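Local coordinates for protein botulinum neurotoxin type G (Clostridium botulinum, PDB 3MPP) that attaches the neurotoxin to the nerve-cell surface through its receptor-binding domain, while the heavy chain as a whole delivers the protease light chain into the cytosol, at residues T238-F243 / F422-E427; N300-G305 / L350-Y355. The protein carries 4 engineered substitutions. All blocks are in the same frame, centred on the assembly; numbering follows the deposited sequence.

Interaction 1: residues T238-F243 / F422-E427; sequences TQYYLF and FIPVDE
Tyr-241 and Ile-423 face each other as an antiparallel hydrogen-bonded pair, with Tyr-241 N to Ile-423 O and Ile-423 N to Tyr-241 O both 2.8 Å long; Leu-242 and Phe-422 form the non-hydrogen-bonded pair beside it. On the Gln-239 side of the Tyr-241/Ile-423 pair, a water carries the link on, donating to Gln-239 O and accepting from Val-425 N at 2.9 Å. The Tyr-240 and Phe-422 rings lie close together. Tyr-240 presents one ring face to Phe-422 CB, a CH-pi contact in which that carbon sits 3.8 Å from the ring centroid of Tyr-240, and Thr-238 CG2 lies over the opposite face. Pro-424 meets the same ring through its own ring carbons, with Pro-424 CG 3.6 Å from Tyr-240 CE1. The phenol is fixed at its far end too, since Tyr-240 OH bonds to the backbone N of Arg-235. Phe-422 then takes Leu-242 CD1 over one face of its ring, 4.2 Å from the centroid; with CG of Leu-242 anti to the backbone N (chi1 -164°), this side chain runs beside that of Phe-422. On the other side of the strand pair, Ile-423 CD1 packs against Phe-243 CB at 3.8 Å, and Val-425 CG2 lies at the ring edge of Tyr-241, near CE2. Pairing the first strand of the C-terminal receptor-binding subdomain with its last, 239-244 with 420-423, is the way a beta-trefoil closes its barrel.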
loop_
_atom_site.group_PDB
_atom_site.type_symbol
_atom_site.label_atom_id
_atom_site.label_comp_id
_atom_site.label_asym_id
_atom_site.label_seq_id
_atom_site.Cartn_x
_atom_site.Cartn_y
_atom_site.Cartn_z
ATOM N N THR A 238 -6.734 5.389 -15.617
ATOM C CA THR A 238 -7.408 4.831 -14.449
ATOM C C THR A 238 -7.919 5.959 -13.553
ATOM O O THR A 238 -7.180 6.905 -13.250
ATOM C CB THR A 238 -6.414 3.967 -13.639
ATOM O OG1 THR A 238 -5.915 2.922 -14.480
ATOM C CG2 THR A 238 -7.059 3.377 -12.353
ATOM N N GLN A 239 -9.160 5.852 -13.093
ATOM C CA GLN A 239 -9.717 6.896 -12.222
ATOM C C GLN A 239 -9.112 6.878 -10.823
ATOM O O GLN A 239 -9.076 5.835 -10.168
ATOM C CB GLN A 239 -11.233 6.778 -12.139
ATOM C CG GLN A 239 -11.933 7.012 -13.486
ATOM C CD GLN A 239 -13.368 6.565 -13.433
ATOM O OE1 GLN A 239 -13.667 5.510 -12.885
ATOM N NE2 GLN A 239 -14.269 7.374 -13.969
ATOM N N TYR A 240 -8.666 8.049 -10.371
ATOM C CA TYR A 240 -8.015 8.204 -9.080
ATOM C C TYR A 240 -8.536 9.431 -8.350
ATOM O O TYR A 240 -8.613 10.517 -8.934
ATOM C CB TYR A 240 -6.524 8.447 -9.269
ATOM C CG TYR A 240 -5.711 7.258 -9.725
ATOM C CD1 TYR A 240 -5.729 6.056 -9.019
ATOM C CD2 TYR A 240 -4.883 7.358 -10.837
ATOM C CE1 TYR A 240 -4.947 4.965 -9.434
ATOM C CE2 TYR A 240 -4.105 6.280 -11.263
ATOM C CZ TYR A 240 -4.139 5.090 -10.550
ATOM O OH TYR A 240 -3.357 4.020 -10.970
ATOM N N TYR A 241 -8.857 9.260 -7.072
ATOM C CA TYR A 241 -9.033 10.384 -6.154
ATOM C C TYR A 241 -7.655 10.755 -5.604
ATOM O O TYR A 241 -6.694 9.992 -5.736
ATOM C CB TYR A 241 -10.035 10.011 -5.044
ATOM C CG TYR A 241 -11.388 9.681 -5.632
ATOM C CD1 TYR A 241 -12.263 10.697 -6.002
ATOM C CD2 TYR A 241 -11.771 8.362 -5.864
ATOM C CE1 TYR A 241 -13.506 10.414 -6.581
ATOM C CE2 TYR A 241 -13.011 8.064 -6.445
ATOM C CZ TYR A 241 -13.869 9.099 -6.790
ATOM O OH TYR A 241 -15.086 8.823 -7.347
ATOM N N LEU A 242 -7.547 11.932 -5.006
ATOM C CA LEU A 242 -6.244 12.482 -4.692
ATOM C C LEU A 242 -6.076 12.614 -3.191
ATOM O O LEU A 242 -6.985 13.052 -2.476
ATOM C CB LEU A 242 -6.055 13.829 -5.407
ATOM C CG LEU A 242 -4.658 14.452 -5.541
ATOM C CD1 LEU A 242 -3.643 13.494 -6.199
ATOM C CD2 LEU A 242 -4.730 15.779 -6.308
ATOM N N PHE A 243 -4.921 12.180 -2.709
ATOM C CA PHE A 243 -4.607 12.266 -1.295
ATOM C C PHE A 243 -3.330 13.086 -1.099
ATOM O O PHE A 243 -2.348 12.878 -1.813
ATOM C CB PHE A 243 -4.461 10.855 -0.715
ATOM C CG PHE A 243 -3.922 10.810 0.685
ATOM C CD1 PHE A 243 -4.777 10.897 1.778
ATOM C CD2 PHE A 243 -2.562 10.635 0.917
ATOM C CE1 PHE A 243 -4.283 10.843 3.076
ATOM C CE2 PHE A 243 -2.057 10.584 2.232
ATOM C CZ PHE A 243 -2.915 10.678 3.299
ATOM N N PHE A 422 -2.401 8.612 -5.180
ATOM C CA PHE A 422 -3.562 8.430 -6.033
ATOM C C PHE A 422 -4.396 7.236 -5.541
ATOM O O PHE A 422 -3.867 6.133 -5.341
ATOM C CB PHE A 422 -3.107 8.211 -7.475
ATOM C CG PHE A 422 -2.500 9.458 -8.125
ATOM C CD1 PHE A 422 -3.304 10.376 -8.801
ATOM C CD2 PHE A 422 -1.137 9.705 -8.056
ATOM C CE1 PHE A 422 -2.760 11.515 -9.400
ATOM C CE2 PHE A 422 -0.574 10.851 -8.660
ATOM C CZ PHE A 422 -1.393 11.754 -9.327
ATOM N N ILE A 423 -5.695 7.454 -5.370
ATOM C CA ILE A 423 -6.581 6.438 -4.790
ATOM C C ILE A 423 -7.611 5.933 -5.809
ATOM O O ILE A 423 -8.557 6.638 -6.138
ATOM C CB ILE A 423 -7.360 6.996 -3.562
ATOM C CG1 ILE A 423 -6.436 7.764 -2.618
ATOM C CG2 ILE A 423 -8.057 5.862 -2.815
ATOM C CD1 ILE A 423 -7.166 8.252 -1.327
ATOM N N PRO A 424 -7.415 4.709 -6.327
ATOM C CA PRO A 424 -8.470 4.089 -7.130
ATOM C C PRO A 424 -9.516 3.423 -6.246
ATOM O O PRO A 424 -9.192 2.986 -5.137
ATOM C CB PRO A 424 -7.732 2.993 -7.906
ATOM C CG PRO A 424 -6.483 2.682 -7.065
ATOM C CD PRO A 424 -6.279 3.800 -6.068
ATOM N N VAL A 425 -10.749 3.328 -6.739
ATOM C CA VAL A 425 -11.783 2.559 -6.054
ATOM C C VAL A 425 -11.355 1.098 -6.028
ATOM O O VAL A 425 -11.037 0.533 -7.068
ATOM C CB VAL A 425 -13.148 2.645 -6.774
ATOM C CG1 VAL A 425 -14.168 1.792 -6.034
ATOM C CG2 VAL A 425 -13.617 4.091 -6.883
ATOM N N ASP A 426 -11.344 0.491 -4.841
ATOM C CA ASP A 426 -10.808 -0.857 -4.678
ATOM C C ASP A 426 -11.856 -1.680 -3.940
ATOM O O ASP A 426 -12.534 -1.152 -3.064
ATOM C CB ASP A 426 -9.504 -0.800 -3.862
ATOM C CG ASP A 426 -8.837 -2.155 -3.719
ATOM O OD1 ASP A 426 -8.136 -2.593 -4.661
ATOM O OD2 ASP A 426 -8.992 -2.775 -2.650
ATOM N N GLU A 427 -11.983 -2.963 -4.276
ATOM C CA GLU A 427 -12.993 -3.811 -3.631
ATOM C C GLU A 427 -12.793 -3.971 -2.139
ATOM O O GLU A 427 -13.749 -4.258 -1.419
ATOM C CB GLU A 427 -13.075 -5.206 -4.287
ATOM C CG GLU A 427 -11.870 -6.082 -4.040
ATOM C CD GLU A 427 -12.102 -7.528 -4.469
ATOM O OE1 GLU A 427 -13.268 -7.923 -4.648
ATOM O OE2 GLU A 427 -11.118 -8.272 -4.620
HETATM O O HOH W 1 -11.018 4.050 -9.585
#

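Interaction 2: residues N300-G305 / L350-Y355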
loop_
_atom_site.group_PDB
_atom_site.type_symbol
_atom_site.label_atom_id
_atom_site.label_comp_id
_atom_site.label_asym_id
_atom_site.label_seq_id
_atom_site.Cartn_x
_atom_site.Cartn_y
_atom_site.Cartn_z
ATOM N N ASN A 300 0.616 0.052 -19.406
ATOM C CA ASN A 300 -0.105 1.189 -18.851
ATOM C C ASN A 300 0.397 1.604 -17.469
ATOM O O ASN A 300 -0.329 2.229 -16.695
ATOM C CB ASN A 300 -1.614 0.913 -18.829
ATOM C CG ASN A 300 -2.006 -0.144 -17.817
ATOM O OD1 ASN A 300 -3.178 -0.258 -17.448
ATOM N ND2 ASN A 300 -1.031 -0.922 -17.356
ATOM N N ILE A 301 1.630 1.236 -17.149
ATOM C CA ILE A 301 2.201 1.584 -15.858
ATOM C C ILE A 301 2.925 2.924 -15.972
ATOM O O ILE A 301 3.699 3.136 -16.895
ATOM C CB ILE A 301 3.170 0.503 -15.353
ATOM C CG1 ILE A 301 2.395 -0.788 -15.046
ATOM C CG2 ILE A 301 3.940 0.996 -14.117
ATOM C CD1 ILE A 301 3.193 -1.834 -14.317
ATOM N N VAL A 302 2.652 3.829 -15.038
ATOM C CA VAL A 302 3.327 5.125 -15.007
ATOM C C VAL A 302 4.669 4.995 -14.311
ATOM O O VAL A 302 4.748 4.512 -13.184
ATOM C CB VAL A 302 2.510 6.167 -14.232
ATOM C CG1 VAL A 302 3.110 7.565 -14.454
ATOM C CG2 VAL A 302 1.042 6.111 -14.668
ATOM N N ARG A 303 5.718 5.456 -14.973
ATOM C CA ARG A 303 7.067 5.350 -14.441
ATOM C C ARG A 303 7.634 6.699 -14.038
ATOM O O ARG A 303 7.294 7.727 -14.615
ATOM C CB ARG A 303 7.983 4.652 -15.444
ATOM C CG ARG A 303 7.772 3.141 -15.414
ATOM C CD ARG A 303 8.404 2.402 -16.579
ATOM N NE ARG A 303 7.982 1.004 -16.513
ATOM C CZ ARG A 303 6.898 0.525 -17.113
ATOM N NH1 ARG A 303 6.144 1.322 -17.858
ATOM N NH2 ARG A 303 6.570 -0.753 -16.973
ATOM N N GLU A 304 8.496 6.678 -13.030
ATOM C CA GLU A 304 9.123 7.885 -12.536
ATOM C C GLU A 304 9.693 8.684 -13.702
ATOM O O GLU A 304 10.374 8.137 -14.575
ATOM C CB GLU A 304 10.218 7.516 -11.532
ATOM C CG GLU A 304 10.350 8.483 -10.371
ATOM C CD GLU A 304 11.323 9.617 -10.649
ATOM O OE1 GLU A 304 11.887 9.663 -11.767
ATOM O OE2 GLU A 304 11.525 10.457 -9.743
ATOM N N GLY A 305 9.381 9.974 -13.734
ATOM C CA GLY A 305 9.884 10.849 -14.779
ATOM C C GLY A 305 9.052 10.924 -16.054
ATOM O O GLY A 305 9.341 11.746 -16.924
ATOM N N LEU A 350 3.126 17.685 -17.452
ATOM C CA LEU A 350 3.639 17.489 -16.107
ATOM C C LEU A 350 4.560 16.276 -16.047
ATOM O O LEU A 350 4.621 15.477 -16.982
ATOM C CB LEU A 350 2.479 17.237 -15.139
ATOM C CG LEU A 350 1.308 18.208 -15.230
ATOM C CD1 LEU A 350 0.172 17.768 -14.285
ATOM C CD2 LEU A 350 1.802 19.618 -14.928
ATOM N N GLN A 351 5.253 16.135 -14.922
ATOM C CA GLN A 351 6.118 14.984 -14.688
ATOM C C GLN A 351 5.900 14.471 -13.274
ATOM O O GLN A 351 5.938 15.244 -12.310
ATOM C CB GLN A 351 7.584 15.362 -14.882
ATOM C CG GLN A 351 7.909 15.933 -16.246
ATOM C CD GLN A 351 9.265 16.615 -16.278
ATOM O OE1 GLN A 351 10.273 16.033 -15.884
ATOM N NE2 GLN A 351 9.296 17.858 -16.752
ATOM N N ILE A 352 5.648 13.169 -13.150
ATOM C CA ILE A 352 5.477 12.550 -11.842
ATOM C C ILE A 352 6.828 12.026 -11.374
ATOM O O ILE A 352 7.566 11.392 -12.131
ATOM C CB ILE A 352 4.426 11.421 -11.854
ATOM C CG1 ILE A 352 3.098 11.928 -12.406
ATOM C CG2 ILE A 352 4.174 10.905 -10.451
ATOM C CD1 ILE A 352 1.934 11.001 -12.087
ATOM N N LYS A 353 7.153 12.306 -10.119
ATOM C CA LYS A 353 8.488 12.038 -9.620
ATOM C C LYS A 353 8.418 11.346 -8.258
ATOM O O LYS A 353 7.373 11.315 -7.610
ATOM C CB LYS A 353 9.264 13.351 -9.477
ATOM C CG LYS A 353 9.275 14.247 -10.693
ATOM C CD LYS A 353 10.236 13.769 -11.769
ATOM C CE LYS A 353 11.673 13.906 -11.339
ATOM N NZ LYS A 353 12.550 13.963 -12.549
ATOM N N LYS A 354 9.546 10.799 -7.829
ATOM C CA LYS A 354 9.688 10.310 -6.462
ATOM C C LYS A 354 11.067 10.720 -5.948
ATOM O O LYS A 354 12.031 9.953 -6.025
ATOM C CB LYS A 354 9.534 8.787 -6.402
ATOM C CG LYS A 354 8.956 8.317 -5.096
ATOM C CD LYS A 354 9.249 6.847 -4.843
ATOM C CE LYS A 354 8.569 5.952 -5.844
ATOM N NZ LYS A 354 8.642 4.537 -5.384
ATOM N N TYR A 355 11.159 11.942 -5.438
ATOM C CA TYR A 355 12.443 12.517 -5.038
ATOM C C TYR A 355 13.024 11.971 -3.731
ATOM O O TYR A 355 14.223 12.113 -3.470
ATOM C CB TYR A 355 12.317 14.040 -4.909
ATOM C CG TYR A 355 12.148 14.766 -6.212
ATOM C CD1 TYR A 355 13.158 14.767 -7.170
ATOM C CD2 TYR A 355 10.991 15.479 -6.474
ATOM C CE1 TYR A 355 13.003 15.450 -8.356
ATOM C CE2 TYR A 355 10.829 16.166 -7.648
ATOM C CZ TYR A 355 11.830 16.152 -8.580
ATOM O OH TYR A 355 11.642 16.840 -9.736
#
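Lys-354 N donates to Glu-304 OE2 over 2.8 Å in a nearly straight bond (171°), reaching the oxygen on its anti side and somewhat out of the carboxylate plane. This carboxylate comes from the loop that leads into strand 307-312 of the beta-trefoil subdomain, and it meets strand 346-353 just where that strand gives way to loop. A bend at chi2 (-90°) turns CD out of the extended line of the Glu-304 side chain, and OE2 comes close to the backbone of Lys-353, 3.4 Å from Lys-353 CA. The Lys-353 side chain, itself folded at chi2 and chi3, curls past the same oxygen and brings CE to 3.8 Å from Glu-304 OE2. Its ammonium stays beyond salt-bridge range, with Lys-353 NZ 4.4 Å from Glu-304 OE1, although a positive charge so near would be expected to favour the ionised carboxylate. Lys-354 sends its own amine away from the contact, to the carbonyl oxygens of Thr-225 and Lys-358, while its CB packs on Glu-304 CG. Apolar packing is looser, with Val-302 CG1 4.3 Å from Ile-352 CD1, and Leu-226 touches both of these side chains. One residue beyond Glu-304, Gly-305 has positive phi, a conformation in which a side chain would crowd the carbonyl oxygen of Glu-304. Here the backbone makes a second tie, from Gly-305 N to Ile-352 O at 2.8 Å, the donor lying almost on the line of the carbonyl bond (176°).

How the interactions relate
From the N terminus, the chain passes the N-terminal receptor-binding subdomain and enters the trefoil at strand 239-244, the first half of interaction 1. After strand 285-289 it runs through the loop 300-305, and 45 residues later strand 346-353 reaches that loop and closes interaction 2. Only near the C terminus does 422-427 return to pair with 238-243, so the smaller loop is nested wholly within the larger. Interaction 1 joins the two ends of the subdomain, whereas interaction 2 ties a connecting loop to the end of a strand. Their centres are about 16 Å apart, and Phe-422 CE2 touches Ile-352 CD1 at 4.2 Å.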